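PDB 3EXA: tRNA delta(2)-isopentenylpyrophosphate transferase from Bacillus halodurans, which probably transfers a dimethylallyl group from dimethylallyl diphosphate to the adenine at position 37 of tRNAs that read codons beginning with uridine. Local coordinates for residues A[122-127]-A[158-163]; A[141-146]-A[167-172]. All coordinates share one frame; numbering follows the deposited sequence.

Interaction 1. Residues A[122-127]-A[158-163]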
ATOM      1  N   ASP A 122      -5.671  -9.917   2.612  1.00 33.50           N
ATOM      2  CA  ASP A 122      -6.099 -11.055   3.413  1.00 33.55           C
ATOM      3  C   ASP A 122      -6.481 -10.676   4.839  1.00 32.61           C
ATOM      4  O   ASP A 122      -7.485 -11.163   5.366  1.00 32.13           O
ATOM      5  CB  ASP A 122      -5.012 -12.135   3.443  1.00 33.30           C
ATOM      6  CG  ASP A 122      -4.675 -12.661   2.059  1.00 29.77           C
ATOM      7  OD1 ASP A 122      -5.585 -12.742   1.205  1.00 35.34           O
ATOM      8  OD2 ASP A 122      -3.501 -13.004   1.831  1.00 37.83           O
ATOM      9  N   TYR A 123      -5.690  -9.809   5.464  1.00 28.47           N
ATOM     10  CA  TYR A 123      -5.977  -9.383   6.829  1.00 25.15           C
ATOM     11  C   TYR A 123      -7.297  -8.628   6.881  1.00 26.07           C
ATOM     12  O   TYR A 123      -8.060  -8.743   7.844  1.00 24.91           O
ATOM     13  CB  TYR A 123      -4.855  -8.489   7.358  1.00 21.60           C
ATOM     14  CG  TYR A 123      -5.050  -8.049   8.792  1.00 25.85           C
ATOM     15  CD1 TYR A 123      -5.304  -6.718   9.105  1.00 20.70           C
ATOM     16  CD2 TYR A 123      -4.965  -8.966   9.840  1.00 31.18           C
ATOM     17  CE1 TYR A 123      -5.463  -6.310  10.426  1.00 29.47           C
ATOM     18  CE2 TYR A 123      -5.127  -8.569  11.165  1.00 26.73           C
ATOM     19  CZ  TYR A 123      -5.373  -7.242  11.453  1.00 27.09           C
ATOM     20  OH  TYR A 123      -5.518  -6.843  12.763  1.00 21.74           O
ATOM     21  N   ARG A 124      -7.564  -7.847   5.839  1.00 27.43           N
ATOM     22  CA  ARG A 124      -8.804  -7.093   5.795  1.00 25.40           C
ATOM     23  C   ARG A 124      -9.934  -8.108   5.708  1.00 31.53           C
ATOM     24  O   ARG A 124     -10.965  -7.969   6.370  1.00 30.10           O
ATOM     25  CB  ARG A 124      -8.826  -6.163   4.584  1.00 33.01           C
ATOM     26  CG  ARG A 124      -9.860  -5.058   4.686  1.00 34.30           C
ATOM     27  CD  ARG A 124     -10.806  -5.079   3.499  1.00 39.48           C
ATOM     28  NE  ARG A 124     -10.980  -3.745   2.920  1.00 49.12           N
ATOM     29  CZ  ARG A 124     -10.050  -3.102   2.220  1.00 44.89           C
ATOM     30  NH1 ARG A 124      -8.869  -3.662   2.000  1.00 50.42           N
ATOM     31  NH2 ARG A 124     -10.298  -1.896   1.738  1.00 53.23           N
ATOM     32  N   HIS A 125      -9.729  -9.138   4.890  1.00 32.01           N
ATOM     33  CA  HIS A 125     -10.720 -10.198   4.734  1.00 32.65           C
ATOM     34  C   HIS A 125     -10.934 -10.857   6.102  1.00 35.81           C
ATOM     35  O   HIS A 125     -12.058 -11.194   6.475  1.00 33.78           O
ATOM     36  CB  HIS A 125     -10.216 -11.241   3.732  1.00 35.40           C
ATOM     37  CG  HIS A 125     -11.179 -12.362   3.477  1.00 35.68           C
ATOM     38  ND1 HIS A 125     -10.769 -13.617   3.083  1.00 37.03           N
ATOM     39  CD2 HIS A 125     -12.533 -12.413   3.540  1.00 38.07           C
ATOM     40  CE1 HIS A 125     -11.825 -14.394   2.917  1.00 37.69           C
ATOM     41  NE2 HIS A 125     -12.908 -13.686   3.187  1.00 36.78           N
ATOM     42  N   GLU A 126      -9.844 -11.031   6.847  1.00 34.45           N
ATOM     43  CA  GLU A 126      -9.896 -11.645   8.172  1.00 29.01           C
ATOM     44  C   GLU A 126     -10.752 -10.830   9.134  1.00 27.31           C
ATOM     45  O   GLU A 126     -11.537 -11.389   9.895  1.00 20.28           O
ATOM     46  CB  GLU A 126      -8.481 -11.776   8.729  1.00 36.83           C
ATOM     47  CG  GLU A 126      -8.382 -12.325  10.140  1.00 42.09           C
ATOM     48  CD  GLU A 126      -6.941 -12.389  10.616  1.00 48.96           C
ATOM     49  OE1 GLU A 126      -6.107 -12.988   9.899  1.00 50.12           O
ATOM     50  OE2 GLU A 126      -6.645 -11.843  11.704  1.00 51.48           O
ATOM     51  N   LEU A 127     -10.591  -9.510   9.103  1.00 21.48           N
ATOM     52  CA  LEU A 127     -11.359  -8.644   9.983  1.00 23.02           C
ATOM     53  C   LEU A 127     -12.841  -8.642   9.623  1.00 30.68           C
ATOM     54  O   LEU A 127     -13.701  -8.652  10.505  1.00 30.10           O
ATOM     55  CB  LEU A 127     -10.831  -7.212   9.935  1.00 18.91           C
ATOM     56  CG  LEU A 127      -9.397  -7.041  10.436  1.00 26.61           C
ATOM     57  CD1 LEU A 127      -8.973  -5.598  10.262  1.00 26.38           C
ATOM     58  CD2 LEU A 127      -9.310  -7.470  11.889  1.00 18.84           C
ATOM     59  N   ASN A 158     -19.400   1.766  14.019  1.00 30.44           N
ATOM     60  CA  ASN A 158     -18.695   2.214  12.825  1.00 32.86           C
ATOM     61  C   ASN A 158     -17.575   1.219  12.523  1.00 28.95           C
ATOM     62  O   ASN A 158     -16.410   1.589  12.495  1.00 28.84           O
ATOM     63  CB  ASN A 158     -18.102   3.605  13.061  1.00 33.30           C
ATOM     64  CG  ASN A 158     -17.723   4.307  11.770  1.00 37.90           C
ATOM     65  OD1 ASN A 158     -17.757   3.712  10.688  1.00 46.28           O
ATOM     66  ND2 ASN A 158     -17.354   5.579  11.876  1.00 32.74           N
ATOM     67  N   TYR A 159     -17.945  -0.039  12.289  1.00 31.66           N
ATOM     68  CA  TYR A 159     -16.990  -1.104  12.014  1.00 28.45           C
ATOM     69  C   TYR A 159     -16.063  -0.817  10.843  1.00 34.40           C
ATOM     70  O   TYR A 159     -14.941  -1.329  10.788  1.00 37.11           O
ATOM     71  CB  TYR A 159     -17.713  -2.418  11.743  1.00 26.86           C
ATOM     72  CG  TYR A 159     -18.448  -2.454  10.415  1.00 31.56           C
ATOM     73  CD1 TYR A 159     -19.791  -2.080  10.324  1.00 26.39           C
ATOM     74  CD2 TYR A 159     -17.797  -2.876   9.248  1.00 33.39           C
ATOM     75  CE1 TYR A 159     -20.471  -2.128   9.108  1.00 23.84           C
ATOM     76  CE2 TYR A 159     -18.465  -2.923   8.025  1.00 29.44           C
ATOM     77  CZ  TYR A 159     -19.802  -2.553   7.961  1.00 32.64           C
ATOM     78  OH  TYR A 159     -20.465  -2.637   6.752  1.00 22.38           O
ATOM     79  N   ARG A 160     -16.531  -0.016   9.896  1.00 30.79           N
ATOM     80  CA  ARG A 160     -15.716   0.316   8.737  1.00 34.33           C
ATOM     81  C   ARG A 160     -14.481   1.093   9.175  1.00 33.01           C
ATOM     82  O   ARG A 160     -13.369   0.833   8.709  1.00 32.85           O
ATOM     83  CB  ARG A 160     -16.522   1.150   7.739  1.00 45.20           C
ATOM     84  CG  ARG A 160     -16.109   0.891   6.311  1.00 51.58           C
ATOM     85  CD  ARG A 160     -16.403  -0.558   5.961  1.00 56.45           C
ATOM     86  NE  ARG A 160     -15.358  -1.151   5.130  1.00 53.62           N
ATOM     87  CZ  ARG A 160     -15.386  -2.400   4.681  1.00 49.72           C
ATOM     88  NH1 ARG A 160     -16.407  -3.197   4.981  1.00 41.44           N
ATOM     89  NH2 ARG A 160     -14.395  -2.852   3.931  1.00 45.69           N
ATOM     90  N   ARG A 161     -14.685   2.046  10.078  1.00 32.57           N
ATOM     91  CA  ARG A 161     -13.599   2.869  10.588  1.00 34.32           C
ATOM     92  C   ARG A 161     -12.733   2.078  11.576  1.00 30.91           C
ATOM     93  O   ARG A 161     -11.561   2.391  11.771  1.00 23.13           O
ATOM     94  CB  ARG A 161     -14.175   4.121  11.254  1.00 37.02           C
ATOM     95  CG  ARG A 161     -13.144   5.142  11.696  1.00 48.52           C
ATOM     96  CD  ARG A 161     -13.831   6.415  12.182  1.00 60.90           C
ATOM     97  NE  ARG A 161     -12.895   7.364  12.786  1.00 62.32           N
ATOM     98  CZ  ARG A 161     -13.234   8.577  13.214  1.00 66.59           C
ATOM     99  NH1 ARG A 161     -14.489   8.998  13.105  1.00 63.24           N
ATOM    100  NH2 ARG A 161     -12.318   9.371  13.753  1.00 65.97           N
ATOM    101  N   VAL A 162     -13.310   1.050  12.193  1.00 31.02           N
ATOM    102  CA  VAL A 162     -12.561   0.219  13.126  1.00 26.78           C
ATOM    103  C   VAL A 162     -11.668  -0.720  12.326  1.00 23.51           C
ATOM    104  O   VAL A 162     -10.529  -0.975  12.701  1.00 30.43           O
ATOM    105  CB  VAL A 162     -13.508  -0.595  14.030  1.00 26.46           C
ATOM    106  CG1 VAL A 162     -12.725  -1.630  14.835  1.00 27.58           C
ATOM    107  CG2 VAL A 162     -14.247   0.349  14.967  1.00 23.80           C
ATOM    108  N   ILE A 163     -12.172  -1.235  11.216  1.00 20.51           N
ATOM    109  CA  ILE A 163     -11.348  -2.114  10.397  1.00 28.22           C
ATOM    110  C   ILE A 163     -10.150  -1.327   9.864  1.00 22.37           C
ATOM    111  O   ILE A 163      -9.039  -1.839   9.789  1.00 19.58           O
ATOM    112  CB  ILE A 163     -12.149  -2.686   9.209  1.00 27.75           C
ATOM    113  CG1 ILE A 163     -13.092  -3.779   9.717  1.00 32.24           C
ATOM    114  CG2 ILE A 163     -11.199  -3.219   8.138  1.00 26.80           C
ATOM    115  CD1 ILE A 163     -13.969  -4.372   8.665  1.00 24.52           C
TER

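Interaction 2. Residues A[141-146]-A[167-172]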
ATOM      1  N   ASP A 141     -13.581  -4.281  20.625  1.00 37.12           N
ATOM      2  CA  ASP A 141     -12.779  -4.666  21.779  1.00 37.28           C
ATOM      3  C   ASP A 141     -11.397  -5.097  21.298  1.00 37.24           C
ATOM      4  O   ASP A 141     -10.400  -4.881  21.988  1.00 33.09           O
ATOM      5  CB  ASP A 141     -13.447  -5.796  22.568  1.00 29.62           C
ATOM      6  CG  ASP A 141     -14.735  -5.351  23.246  1.00 33.72           C
ATOM      7  OD1 ASP A 141     -14.775  -4.217  23.776  1.00 28.24           O
ATOM      8  OD2 ASP A 141     -15.708  -6.136  23.259  1.00 35.52           O
ATOM      9  N   LYS A 142     -11.342  -5.694  20.108  1.00 34.73           N
ATOM     10  CA  LYS A 142     -10.072  -6.142  19.540  1.00 29.94           C
ATOM     11  C   LYS A 142      -9.125  -4.963  19.377  1.00 33.14           C
ATOM     12  O   LYS A 142      -7.947  -5.039  19.727  1.00 34.27           O
ATOM     13  CB  LYS A 142     -10.291  -6.804  18.175  1.00 26.78           C
ATOM     14  CG  LYS A 142      -8.987  -7.179  17.460  1.00 33.26           C
ATOM     15  CD  LYS A 142      -9.242  -7.792  16.083  1.00 34.45           C
ATOM     16  CE  LYS A 142      -9.759  -9.232  16.172  1.00 37.98           C
ATOM     17  NZ  LYS A 142      -8.722 -10.214  16.645  1.00 35.74           N
ATOM     18  N   LEU A 143      -9.647  -3.867  18.843  1.00 33.28           N
ATOM     19  CA  LEU A 143      -8.844  -2.679  18.625  1.00 31.63           C
ATOM     20  C   LEU A 143      -8.552  -1.972  19.949  1.00 33.70           C
ATOM     21  O   LEU A 143      -7.473  -1.413  20.135  1.00 29.09           O
ATOM     22  CB  LEU A 143      -9.578  -1.762  17.643  1.00 32.49           C
ATOM     23  CG  LEU A 143      -8.956  -0.444  17.184  1.00 35.77           C
ATOM     24  CD1 LEU A 143      -9.325   0.653  18.159  1.00 38.08           C
ATOM     25  CD2 LEU A 143      -7.450  -0.595  17.048  1.00 32.56           C
ATOM     26  N   SER A 144      -9.511  -2.031  20.872  1.00 34.97           N
ATOM     27  CA  SER A 144      -9.400  -1.402  22.195  1.00 33.56           C
ATOM     28  C   SER A 144      -8.269  -2.020  23.030  1.00 33.03           C
ATOM     29  O   SER A 144      -7.670  -1.356  23.880  1.00 31.84           O
ATOM     30  CB  SER A 144     -10.743  -1.538  22.938  1.00 34.06           C
ATOM     31  OG  SER A 144     -10.807  -0.733  24.100  1.00 35.74           O
ATOM     32  N   LYS A 145      -7.983  -3.294  22.782  1.00 33.53           N
ATOM     33  CA  LYS A 145      -6.928  -4.000  23.497  1.00 37.93           C
ATOM     34  C   LYS A 145      -5.556  -3.735  22.864  1.00 45.74           C
ATOM     35  O   LYS A 145      -4.518  -4.008  23.473  1.00 44.87           O
ATOM     36  CB  LYS A 145      -7.203  -5.509  23.493  1.00 29.72           C
ATOM     37  CG  LYS A 145      -6.118  -6.342  24.160  1.00 28.94           C
ATOM     38  CD  LYS A 145      -6.139  -7.774  23.678  1.00 40.97           C
ATOM     39  CE  LYS A 145      -4.866  -8.516  24.080  1.00 47.26           C
ATOM     40  NZ  LYS A 145      -4.740  -9.844  23.383  1.00 43.62           N
ATOM     41  N   ILE A 146      -5.559  -3.203  21.643  1.00 48.81           N
ATOM     42  CA  ILE A 146      -4.323  -2.908  20.912  1.00 49.90           C
ATOM     43  C   ILE A 146      -4.075  -1.393  20.863  1.00 49.18           C
ATOM     44  O   ILE A 146      -3.005  -0.936  20.465  1.00 50.06           O
ATOM     45  CB  ILE A 146      -4.399  -3.483  19.456  1.00 47.92           C
ATOM     46  CG1 ILE A 146      -3.019  -3.960  18.988  1.00 52.55           C
ATOM     47  CG2 ILE A 146      -4.921  -2.430  18.505  1.00 48.31           C
ATOM     48  CD1 ILE A 146      -2.010  -2.852  18.732  1.00 52.65           C
ATOM     49  N   GLU A 167      -6.054  -2.120  10.334  1.00 27.34           N
ATOM     50  CA  GLU A 167      -5.181  -2.383   9.193  1.00 30.23           C
ATOM     51  C   GLU A 167      -3.960  -1.476   9.258  1.00 29.79           C
ATOM     52  O   GLU A 167      -2.843  -1.903   8.973  1.00 23.61           O
ATOM     53  CB  GLU A 167      -5.902  -2.146   7.857  1.00 32.17           C
ATOM     54  CG  GLU A 167      -7.150  -2.986   7.597  1.00 34.09           C
ATOM     55  CD  GLU A 167      -7.669  -2.825   6.169  1.00 32.25           C
ATOM     56  OE1 GLU A 167      -7.100  -3.449   5.252  1.00 43.01           O
ATOM     57  OE2 GLU A 167      -8.634  -2.064   5.952  1.00 28.22           O
ATOM     58  N   ILE A 168      -4.186  -0.218   9.624  1.00 32.43           N
ATOM     59  CA  ILE A 168      -3.099   0.745   9.727  1.00 32.42           C
ATOM     60  C   ILE A 168      -2.085   0.291  10.772  1.00 35.12           C
ATOM     61  O   ILE A 168      -0.874   0.418  10.571  1.00 38.47           O
ATOM     62  CB  ILE A 168      -3.624   2.142  10.100  1.00 30.75           C
ATOM     63  CG1 ILE A 168      -4.382   2.742   8.904  1.00 37.79           C
ATOM     64  CG2 ILE A 168      -2.470   3.034  10.527  1.00 36.14           C
ATOM     65  CD1 ILE A 168      -4.945   4.146   9.140  1.00 20.96           C
ATOM     66  N   ILE A 169      -2.584  -0.254  11.880  1.00 36.95           N
ATOM     67  CA  ILE A 169      -1.733  -0.734  12.970  1.00 28.46           C
ATOM     68  C   ILE A 169      -0.895  -1.919  12.510  1.00 30.78           C
ATOM     69  O   ILE A 169       0.316  -1.972  12.754  1.00 33.88           O
ATOM     70  CB  ILE A 169      -2.591  -1.135  14.205  1.00 27.25           C
ATOM     71  CG1 ILE A 169      -3.226   0.124  14.812  1.00 23.20           C
ATOM     72  CG2 ILE A 169      -1.735  -1.878  15.234  1.00 26.60           C
ATOM     73  CD1 ILE A 169      -4.241  -0.128  15.924  1.00 19.59           C
ATOM     74  N   LYS A 170      -1.543  -2.863  11.834  1.00 30.89           N
ATOM     75  CA  LYS A 170      -0.867  -4.047  11.314  1.00 30.86           C
ATOM     76  C   LYS A 170       0.254  -3.635  10.356  1.00 30.85           C
ATOM     77  O   LYS A 170       1.208  -4.380  10.158  1.00 30.67           O
ATOM     78  CB  LYS A 170      -1.864  -4.952  10.582  1.00 34.60           C
ATOM     79  CG  LYS A 170      -1.265  -6.264  10.072  1.00 42.00           C
ATOM     80  CD  LYS A 170      -1.724  -6.583   8.644  1.00 50.12           C
ATOM     81  CE  LYS A 170      -1.194  -5.559   7.633  1.00 55.63           C
ATOM     82  NZ  LYS A 170      -1.822  -5.689   6.282  1.00 47.57           N
ATOM     83  N   LEU A 171       0.140  -2.457   9.753  1.00 36.14           N
ATOM     84  CA  LEU A 171       1.181  -2.005   8.842  1.00 45.11           C
ATOM     85  C   LEU A 171       2.464  -1.688   9.594  1.00 47.95           C
ATOM     86  O   LEU A 171       3.553  -2.050   9.155  1.00 51.41           O
ATOM     87  CB  LEU A 171       0.734  -0.768   8.072  1.00 38.16           C
ATOM     88  CG  LEU A 171      -0.031  -1.035   6.778  1.00 37.40           C
ATOM     89  CD1 LEU A 171      -0.449   0.294   6.168  1.00 30.42           C
ATOM     90  CD2 LEU A 171       0.848  -1.810   5.801  1.00 41.73           C
ATOM     91  N   THR A 172       2.330  -1.025  10.737  1.00 51.34           N
ATOM     92  CA  THR A 172       3.486  -0.650  11.536  1.00 56.54           C
ATOM     93  C   THR A 172       3.981  -1.763  12.458  1.00 58.07           C
ATOM     94  O   THR A 172       4.686  -1.498  13.430  1.00 60.19           O
ATOM     95  CB  THR A 172       3.174   0.589  12.394  1.00 58.17           C
ATOM     96  OG1 THR A 172       4.380   1.058  13.010  1.00 60.05           O
ATOM     97  CG2 THR A 172       2.163   0.242  13.475  1.00 56.07           C
TER

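Interaction 1. Residues A[122-127]-A[158-163]
Leu-127 and Arg-124 of helix 121-133 meet Ile-163 and Arg-160 of helix 159-171 in the all-helical insertion that stands away from the P-loop sheet. The short helical segments run roughly antiparallel, at 142°, with axes 11.2 Å apart, a separation bridged by side chains. At the apolar centre, Leu-127 and Ile-163 lie alongside one another, pointing opposite ways: Leu-127 CD1 lies 3.9 Å from Ile-163 CG2, while Leu-127 CB faces Ile-163 CG1 at 4.1 Å. The same CD1 also rests on the backbone oxygen of Ile-163. With Ile-163 CG2 set anti to its own backbone nitrogen (CG1 at chi1 -75°), this methyl also meets Arg-124 CG at 4.1 Å, where the arginine chain runs across the isoleucine, roughly perpendicular to it.

Beyond this patch the two arginines converge. Bends at chi2 and chi3 in both chains bring Arg-160 NH2 to the edge of the Arg-124 guanidinium, 3.7 Å from Arg-124 NE, with the two planes turned 43° apart. Both groups have other partners: Arg-160 NH2 makes a salt bridge with Glu-128 of helix 121-133, which probably helps the two cationic groups lie close together, and Arg-124 NH2 donates to Gly-115 O of the second subunit.

Arg-160 and Ile-163 fall within 160-164, a region thought by similarity to touch substrate tRNA. The arrangement is a roughly antiparallel, inclined helix pair with an aliphatic centre and a charged margin, part of the helical insertion of the IPP transferase fold.

Interaction 2. Residues A[141-146]-A[167-172]
The CA atoms of Ile-146 and Ile-169 are the nearest across the two segments, 8.6 Å apart, so the end of the 141-146 segment faces one turn of helix 159-171 across a layer of side chains. Ile-146 N bonds to Leu-143 O, and the three-residue spacing turns both side chains to the same partner.

That partner is Ile-169, whose side chain leaves the backbone toward the other segment. Its CG1 stands anti to the carbonyl carbon (chi1 -68°), and a nearly straight second torsion of 172° carries CD1 outward to touch both residues opposite. Ile-169 CD1 lies 3.4 Å from Leu-143 CD2, closer than ordinary carbon packing, with the two side chains meeting at a slant. The same methyl is 3.5 Å from Ile-146 CG2.

Ile-146 and Ile-169 also make a reciprocal pair. Their side chains overlap head to tail, so that Ile-146 CD1 in turn reaches back to Ile-169 CG2, at 3.6 Å. The contact is wholly apolar and graded in burial: Leu-143 is enclosed, whereas Ile-146 lies at the surface.

Leu-143 packs further on Leu-166 of helix 159-171 and on Ala-151 of helix 148-151, and neighbouring Lys-142 makes a cation-pi contact with Phe-130 of helix 121-133. At the end of helix 159-171, Leu-171 meets Leu-171 of the second subunit. The contact thus joins helix 136-144 and the residues just after it to the C-terminal half of helix 159-171, the last modelled helix before strand 191-198 of the parallel sheet.

In the fold
Helix 159-171 is common to both contacts: interaction 1 uses its first turn against helix 121-133, and interaction 2 its last turn against helix 136-144, the next helix in the chain. Their centres lie about 10 Å apart. They touch directly, with Tyr-123 CD1 of interaction 1 packing 3.6 Å from Lys-170 CD of interaction 2, and Leu-127 CD1 4.2 Å from Glu-167 CG. Together they join three helices in one small bundle that also meets the second subunit. Its contacts are centred about 38 and 35 Å from the centre of the chain, away from the predicted ATP-binding P-loop, although residues 160-164 probably contact tRNA.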